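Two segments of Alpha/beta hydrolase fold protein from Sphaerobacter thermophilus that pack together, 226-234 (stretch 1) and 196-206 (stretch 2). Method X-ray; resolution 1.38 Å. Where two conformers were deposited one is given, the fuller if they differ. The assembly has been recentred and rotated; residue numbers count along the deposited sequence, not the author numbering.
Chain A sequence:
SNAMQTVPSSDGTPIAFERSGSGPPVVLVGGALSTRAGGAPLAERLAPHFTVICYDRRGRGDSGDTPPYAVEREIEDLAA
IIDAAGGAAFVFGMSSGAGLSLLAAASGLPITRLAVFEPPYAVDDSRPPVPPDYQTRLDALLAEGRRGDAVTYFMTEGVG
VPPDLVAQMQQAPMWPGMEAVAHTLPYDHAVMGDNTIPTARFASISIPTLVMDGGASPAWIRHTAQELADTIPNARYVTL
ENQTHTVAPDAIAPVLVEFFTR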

ATOM      1  N   GLN A 226      -8.528   6.718  12.539  1.00 12.07           N
ATOM      2  CA  GLN A 226      -9.411   7.743  13.073  1.00 12.86           C
ATOM      3  C   GLN A 226      -8.841   9.126  12.797  1.00 12.43           C
ATOM      4  O   GLN A 226      -9.555  10.050  12.408  1.00 13.84           O
ATOM      5  CB  GLN A 226      -9.597   7.548  14.584  1.00 16.44           C
ATOM      6  CG  GLN A 226     -10.762   8.356  15.171  1.00 23.59           C
ATOM      7  CD  GLN A 226     -10.396   9.792  15.538  1.00 36.80           C
ATOM      8  OE1 GLN A 226     -11.274  10.653  15.640  1.00 42.53           O
ATOM      9  NE2 GLN A 226      -9.104  10.052  15.755  1.00 28.34           N
ATOM     10  N   GLU A 227      -7.543   9.280  13.030  1.00 12.45           N
ATOM     11  CA  GLU A 227      -6.933  10.590  12.865  1.00 12.35           C
ATOM     12  C   GLU A 227      -6.926  10.997  11.391  1.00 13.50           C
ATOM     13  O   GLU A 227      -7.225  12.139  11.069  1.00 13.77           O
ATOM     14  CB  GLU A 227      -5.518  10.655  13.424  1.00 13.54           C
ATOM     15  CG  GLU A 227      -4.894  12.037  13.190  1.00 15.32           C
ATOM     16  CD  GLU A 227      -3.602  12.279  13.965  1.00 18.99           C
ATOM     17  OE1 GLU A 227      -3.496  11.840  15.133  1.00 21.76           O
ATOM     18  OE2 GLU A 227      -2.693  12.929  13.399  1.00 20.90           O
ATOM     19  N   LEU A 228      -6.586  10.074  10.497  1.00 11.48           N
ATOM     20  CA  LEU A 228      -6.580  10.400   9.069  1.00 12.08           C
ATOM     21  C   LEU A 228      -7.973  10.805   8.603  1.00 13.13           C
ATOM     22  O   LEU A 228      -8.120  11.746   7.816  1.00 13.66           O
ATOM     23  CB  LEU A 228      -6.091   9.223   8.237  1.00 12.26           C
ATOM     24  CG  LEU A 228      -4.583   8.995   8.294  1.00 14.51           C
ATOM     25  CD1 LEU A 228      -4.213   7.649   7.701  1.00 17.10           C
ATOM     26  CD2 LEU A 228      -3.861  10.111   7.558  1.00 15.35           C
ATOM     27  N   ALA A 229      -8.997  10.102   9.074  1.00 11.63           N
ATOM     28  CA  ALA A 229     -10.363  10.400   8.638  1.00 13.36           C
ATOM     29  C   ALA A 229     -10.871  11.718   9.208  1.00 15.75           C
ATOM     30  O   ALA A 229     -11.880  12.251   8.741  1.00 19.56           O
ATOM     31  CB  ALA A 229     -11.305   9.256   8.995  1.00 15.13           C
ATOM     32  N   ASP A 230     -10.171  12.244  10.207  1.00 13.82           N
ATOM     33  CA  ASP A 230     -10.492  13.557  10.755  0.53 14.63           C
ATOM     34  C   ASP A 230      -9.690  14.648  10.030  1.00 15.37           C
ATOM     35  O   ASP A 230     -10.209  15.730   9.729  1.00 18.91           O
ATOM     36  CB  ASP A 230     -10.214  13.577  12.265  0.53 18.15           C
ATOM     37  CG  ASP A 230     -10.676  14.861  12.934  0.53 24.59           C
ATOM     38  OD1 ASP A 230     -11.900  15.036  13.110  0.53 29.64           O
ATOM     39  OD2 ASP A 230      -9.816  15.688  13.298  0.53 30.25           O
ATOM     40  N   THR A 231      -8.424  14.358   9.747  1.00 14.25           N
ATOM     41  CA  THR A 231      -7.535  15.323   9.108  1.00 13.62           C
ATOM     42  C   THR A 231      -7.933  15.616   7.665  1.00 15.47           C
ATOM     43  O   THR A 231      -7.896  16.765   7.208  1.00 16.46           O
ATOM     44  CB  THR A 231      -6.079  14.808   9.170  1.00 12.92           C
ATOM     45  OG1 THR A 231      -5.643  14.836  10.534  1.00 17.43           O
ATOM     46  CG2 THR A 231      -5.148  15.666   8.326  1.00 17.66           C
ATOM     47  N   ILE A 232      -8.325  14.580   6.941  1.00 13.82           N
ATOM     48  CA  ILE A 232      -8.719  14.739   5.551  1.00 14.80           C
ATOM     49  C   ILE A 232     -10.166  15.202   5.547  1.00 14.12           C
ATOM     50  O   ILE A 232     -11.039  14.530   6.092  1.00 16.20           O
ATOM     51  CB  ILE A 232      -8.540  13.421   4.784  1.00 14.61           C
ATOM     52  CG1 ILE A 232      -7.064  13.014   4.812  1.00 15.51           C
ATOM     53  CG2 ILE A 232      -9.044  13.569   3.358  1.00 15.06           C
ATOM     54  CD1 ILE A 232      -6.789  11.619   4.299  1.00 15.62           C
ATOM     55  N   PRO A 233     -10.427  16.376   4.953  1.00 15.77           N
ATOM     56  CA  PRO A 233     -11.739  16.980   5.210  1.00 17.76           C
ATOM     57  C   PRO A 233     -12.937  16.178   4.722  1.00 18.00           C
ATOM     58  O   PRO A 233     -13.968  16.150   5.395  1.00 20.95           O
ATOM     59  CB  PRO A 233     -11.653  18.344   4.507  1.00 22.93           C
ATOM     60  CG  PRO A 233     -10.506  18.247   3.580  1.00 20.23           C
ATOM     61  CD  PRO A 233      -9.536  17.279   4.210  1.00 15.99           C
ATOM     62  N   ASN A 234     -12.824  15.517   3.581  1.00 15.97           N
ATOM     63  CA  ASN A 234     -13.974  14.776   3.099  1.00 19.59           C
ATOM     64  C   ASN A 234     -13.756  13.277   3.214  1.00 20.96           C
ATOM     65  O   ASN A 234     -13.787  12.556   2.212  1.00 24.54           O
ATOM     66  CB  ASN A 234     -14.315  15.204   1.672  1.00 20.62           C
ATOM     67  CG  ASN A 234     -14.487  16.717   1.552  1.00 32.44           C
ATOM     68  OD1 ASN A 234     -15.284  17.320   2.277  1.00 32.74           O
ATOM     69  ND2 ASN A 234     -13.716  17.337   0.663  1.00 26.93           N
TER
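Stretch 2, residues 196-206: TIPTARFASIS

The one direct hydrogen bond between the two stretches lies at their C-terminal ends. Asn234 ND2 donates to the backbone oxygen Ser206 O at 2.7 Å, with an N-H...O angle of 144°. Most of the rest is van der Waals packing, with one CA-H...O contact and two bridging waters.

Stretch 2 starts in extended form at Thr196 and Ile197. Pro198 is at the N-cap position, and a short helix begins at Thr199. Phe202 N bonds to Pro198 O at 3.0 Å, and Ala203 N bonds to Thr199 O at 2.8 Å. A type I turn from Phe202 to Ile205 follows, with Ile205 N to Phe202 O at 3.1 Å. Ser204 takes no part in the contact; its OG donates to Arg201 O within stretch 2, at 2.5 Å. Ile205 is extended again.

Both stretches run the same general way along the contact. Ile197 lies near Glu227 and Leu228, Ala203 near Ile232, and Ser206 near Asn234. The closest CA pair is Ile232 and Ala203, with 4.8 Å between their CA atoms. Stretch 1 is helical through Thr231 and leaves helical geometry at Ile232, so the later residues of stretch 2 meet a loop.

At the start, Ile197 points toward stretch 1. Its CD1 lies 3.8 Å from Leu228 CD2 and also 3.8 Å from Glu227 OE2. Leu228 CD2 also reaches the edge of the Phe202 ring, 3.8 Å from Phe202 CD2. This methyl thus touches both residues.

In the middle, Thr231 points toward stretch 2. Its CG2 is 3.8 Å from Thr199 CG2. Water 1 joins three side chains here: it lies 2.8 Å from Thr199 OG1, 2.6 Å from Thr231 OG1, and donates to Glu227 OE2 at 2.7 Å. It links Glu227 and Thr231 to Thr199; Glu227 OE2 and Thr199 OG1 are themselves 4.3 Å apart.

The backbones come close at the end of the stretch 1 helix. Ala203 CA makes a CA-H...O contact with Thr231 O at 3.5 Å. Ile232 CG1 lies 4.2 Å from Phe202 CB, and Ile232 CG2 lies 4.3 Å from Ile205 CG2. Pro233 sets its CD against the turn, 3.4 Å from Ala203 O and 3.3 Å from Ile205 O.

Water 2 supports the last part. It donates to Ile205 O at 2.8 Å and accepts from Asn234 N at 2.8 Å. Asn234 is therefore tied to stretch 2 by its side chain directly and by its backbone through water. The two stretches together bury 529 Å².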

ATOM      1  N   THR A 196       5.258   9.318  10.897  1.00 11.76           N
ATOM      2  CA  THR A 196       4.410  10.424  11.293  1.00 12.93           C
ATOM      3  C   THR A 196       3.588  10.936  10.103  1.00 11.56           C
ATOM      4  O   THR A 196       4.041  10.916   8.946  1.00 11.88           O
ATOM      5  CB  THR A 196       5.201  11.554  11.997  1.00 12.67           C
ATOM      6  OG1 THR A 196       6.136  12.127  11.089  1.00 15.04           O
ATOM      7  CG2 THR A 196       5.950  11.008  13.209  1.00 14.58           C
ATOM      8  N   ILE A 197       2.365  11.365  10.382  1.00 12.22           N
ATOM      9  CA  ILE A 197       1.496  11.851   9.315  1.00 12.51           C
ATOM     10  C   ILE A 197       1.880  13.264   8.874  1.00 12.02           C
ATOM     11  O   ILE A 197       2.016  14.154   9.706  1.00 13.13           O
ATOM     12  CB  ILE A 197       0.027  11.873   9.763  1.00 12.65           C
ATOM     13  CG1 ILE A 197      -0.435  10.467  10.146  1.00 13.35           C
ATOM     14  CG2 ILE A 197      -0.854  12.466   8.651  1.00 13.17           C
ATOM     15  CD1 ILE A 197      -1.813  10.428  10.731  1.00 13.98           C
ATOM     16  N   PRO A 198       2.056  13.473   7.558  1.00 12.05           N
ATOM     17  CA  PRO A 198       2.240  14.847   7.063  1.00 12.44           C
ATOM     18  C   PRO A 198       0.898  15.572   7.025  1.00 13.81           C
ATOM     19  O   PRO A 198       0.271  15.739   5.978  1.00 14.70           O
ATOM     20  CB  PRO A 198       2.814  14.650   5.654  1.00 14.50           C
ATOM     21  CG  PRO A 198       2.342  13.304   5.230  1.00 15.67           C
ATOM     22  CD  PRO A 198       2.181  12.468   6.487  1.00 13.54           C
ATOM     23  N   THR A 199       0.452  15.976   8.206  1.00 12.81           N
ATOM     24  CA  THR A 199      -0.878  16.528   8.404  1.00 13.14           C
ATOM     25  C   THR A 199      -1.219  17.694   7.485  1.00 14.81           C
ATOM     26  O   THR A 199      -2.307  17.722   6.897  1.00 15.75           O
ATOM     27  CB  THR A 199      -1.050  16.973   9.860  1.00 15.65           C
ATOM     28  OG1 THR A 199      -0.947  15.828  10.707  1.00 17.96           O
ATOM     29  CG2 THR A 199      -2.399  17.656  10.064  1.00 18.98           C
ATOM     30  N   ALA A 200      -0.298  18.647   7.365  1.00 17.85           N
ATOM     31  CA  ALA A 200      -0.514  19.821   6.522  1.00 23.39           C
ATOM     32  C   ALA A 200      -0.856  19.402   5.100  1.00 18.64           C
ATOM     33  O   ALA A 200      -1.808  19.916   4.502  1.00 23.65           O
ATOM     34  CB  ALA A 200       0.710  20.711   6.530  1.00 25.91           C
ATOM     35  N   ARG A 201      -0.093  18.457   4.563  1.00 15.82           N
ATOM     36  CA  ARG A 201      -0.330  17.982   3.203  1.00 14.85           C
ATOM     37  C   ARG A 201      -1.632  17.217   3.055  1.00 15.24           C
ATOM     38  O   ARG A 201      -2.393  17.442   2.113  1.00 18.37           O
ATOM     39  CB  ARG A 201       0.813  17.094   2.741  1.00 16.25           C
ATOM     40  CG  ARG A 201       2.144  17.807   2.701  1.00 19.54           C
ATOM     41  CD  ARG A 201       3.130  16.985   1.911  1.00 20.89           C
ATOM     42  NE  ARG A 201       2.810  17.027   0.488  1.00 24.84           N
ATOM     43  CZ  ARG A 201       3.137  16.072  -0.374  1.00 29.48           C
ATOM     44  NH1 ARG A 201       3.782  14.994   0.049  1.00 31.33           N
ATOM     45  NH2 ARG A 201       2.815  16.191  -1.660  1.00 29.54           N
ATOM     46  N   PHE A 202      -1.902  16.301   3.979  1.00 13.57           N
ATOM     47  CA  PHE A 202      -3.090  15.479   3.847  1.00 14.04           C
ATOM     48  C   PHE A 202      -4.368  16.281   4.094  1.00 12.87           C
ATOM     49  O   PHE A 202      -5.407  15.976   3.513  1.00 14.61           O
ATOM     50  CB  PHE A 202      -3.010  14.229   4.740  1.00 11.96           C
ATOM     51  CG  PHE A 202      -1.932  13.235   4.329  1.00 12.39           C
ATOM     52  CD1 PHE A 202      -1.174  13.420   3.172  1.00 13.72           C
ATOM     53  CD2 PHE A 202      -1.706  12.096   5.096  1.00 12.99           C
ATOM     54  CE1 PHE A 202      -0.192  12.496   2.810  1.00 15.32           C
ATOM     55  CE2 PHE A 202      -0.743  11.171   4.732  1.00 14.09           C
ATOM     56  CZ  PHE A 202       0.011  11.367   3.595  1.00 14.07           C
ATOM     57  N   ALA A 203      -4.295  17.315   4.924  1.00 15.87           N
ATOM     58  CA  ALA A 203      -5.462  18.179   5.121  1.00 18.25           C
ATOM     59  C   ALA A 203      -5.848  18.911   3.833  1.00 18.98           C
ATOM     60  O   ALA A 203      -6.972  19.397   3.714  1.00 21.41           O
ATOM     61  CB  ALA A 203      -5.211  19.162   6.242  1.00 19.02           C
ATOM     62  N   SER A 204      -4.929  18.950   2.870  1.00 16.01           N
ATOM     63  CA  SER A 204      -5.142  19.648   1.602  0.54 20.37           C
ATOM     64  C   SER A 204      -5.791  18.757   0.539  1.00 19.66           C
ATOM     65  O   SER A 204      -6.121  19.219  -0.562  1.00 22.16           O
ATOM     66  CB  SER A 204      -3.821  20.218   1.072  0.54 22.29           C
ATOM     67  OG  SER A 204      -3.036  19.221   0.431  0.54 21.97           O
ATOM     68  N   ILE A 205      -5.963  17.477   0.860  1.00 15.82           N
ATOM     69  CA  ILE A 205      -6.623  16.560  -0.043  1.00 15.80           C
ATOM     70  C   ILE A 205      -8.118  16.845   0.018  1.00 19.03           C
ATOM     71  O   ILE A 205      -8.739  16.740   1.073  1.00 21.20           O
ATOM     72  CB  ILE A 205      -6.351  15.094   0.338  1.00 14.18           C
ATOM     73  CG1 ILE A 205      -4.862  14.766   0.167  1.00 14.79           C
ATOM     74  CG2 ILE A 205      -7.213  14.155  -0.504  1.00 15.48           C
ATOM     75  CD1 ILE A 205      -4.445  13.454   0.838  1.00 15.39           C
ATOM     76  N   SER A 206      -8.696  17.202  -1.118  1.00 16.80           N
ATOM     77  CA  SER A 206     -10.086  17.625  -1.138  1.00 17.56           C
ATOM     78  C   SER A 206     -11.045  16.568  -1.680  1.00 22.17           C
ATOM     79  O   SER A 206     -12.262  16.724  -1.575  1.00 30.20           O
ATOM     80  CB  SER A 206     -10.230  18.924  -1.940  1.00 25.30           C
ATOM     81  OG  SER A 206      -9.746  18.741  -3.255  1.00 31.99           O
TER
HETATM   82  O   HOH W   1      -3.162  14.106  10.966  1.00 22.44           O
HETATM   83  O   HOH W   2     -11.172  15.396   1.294  1.00 22.28           O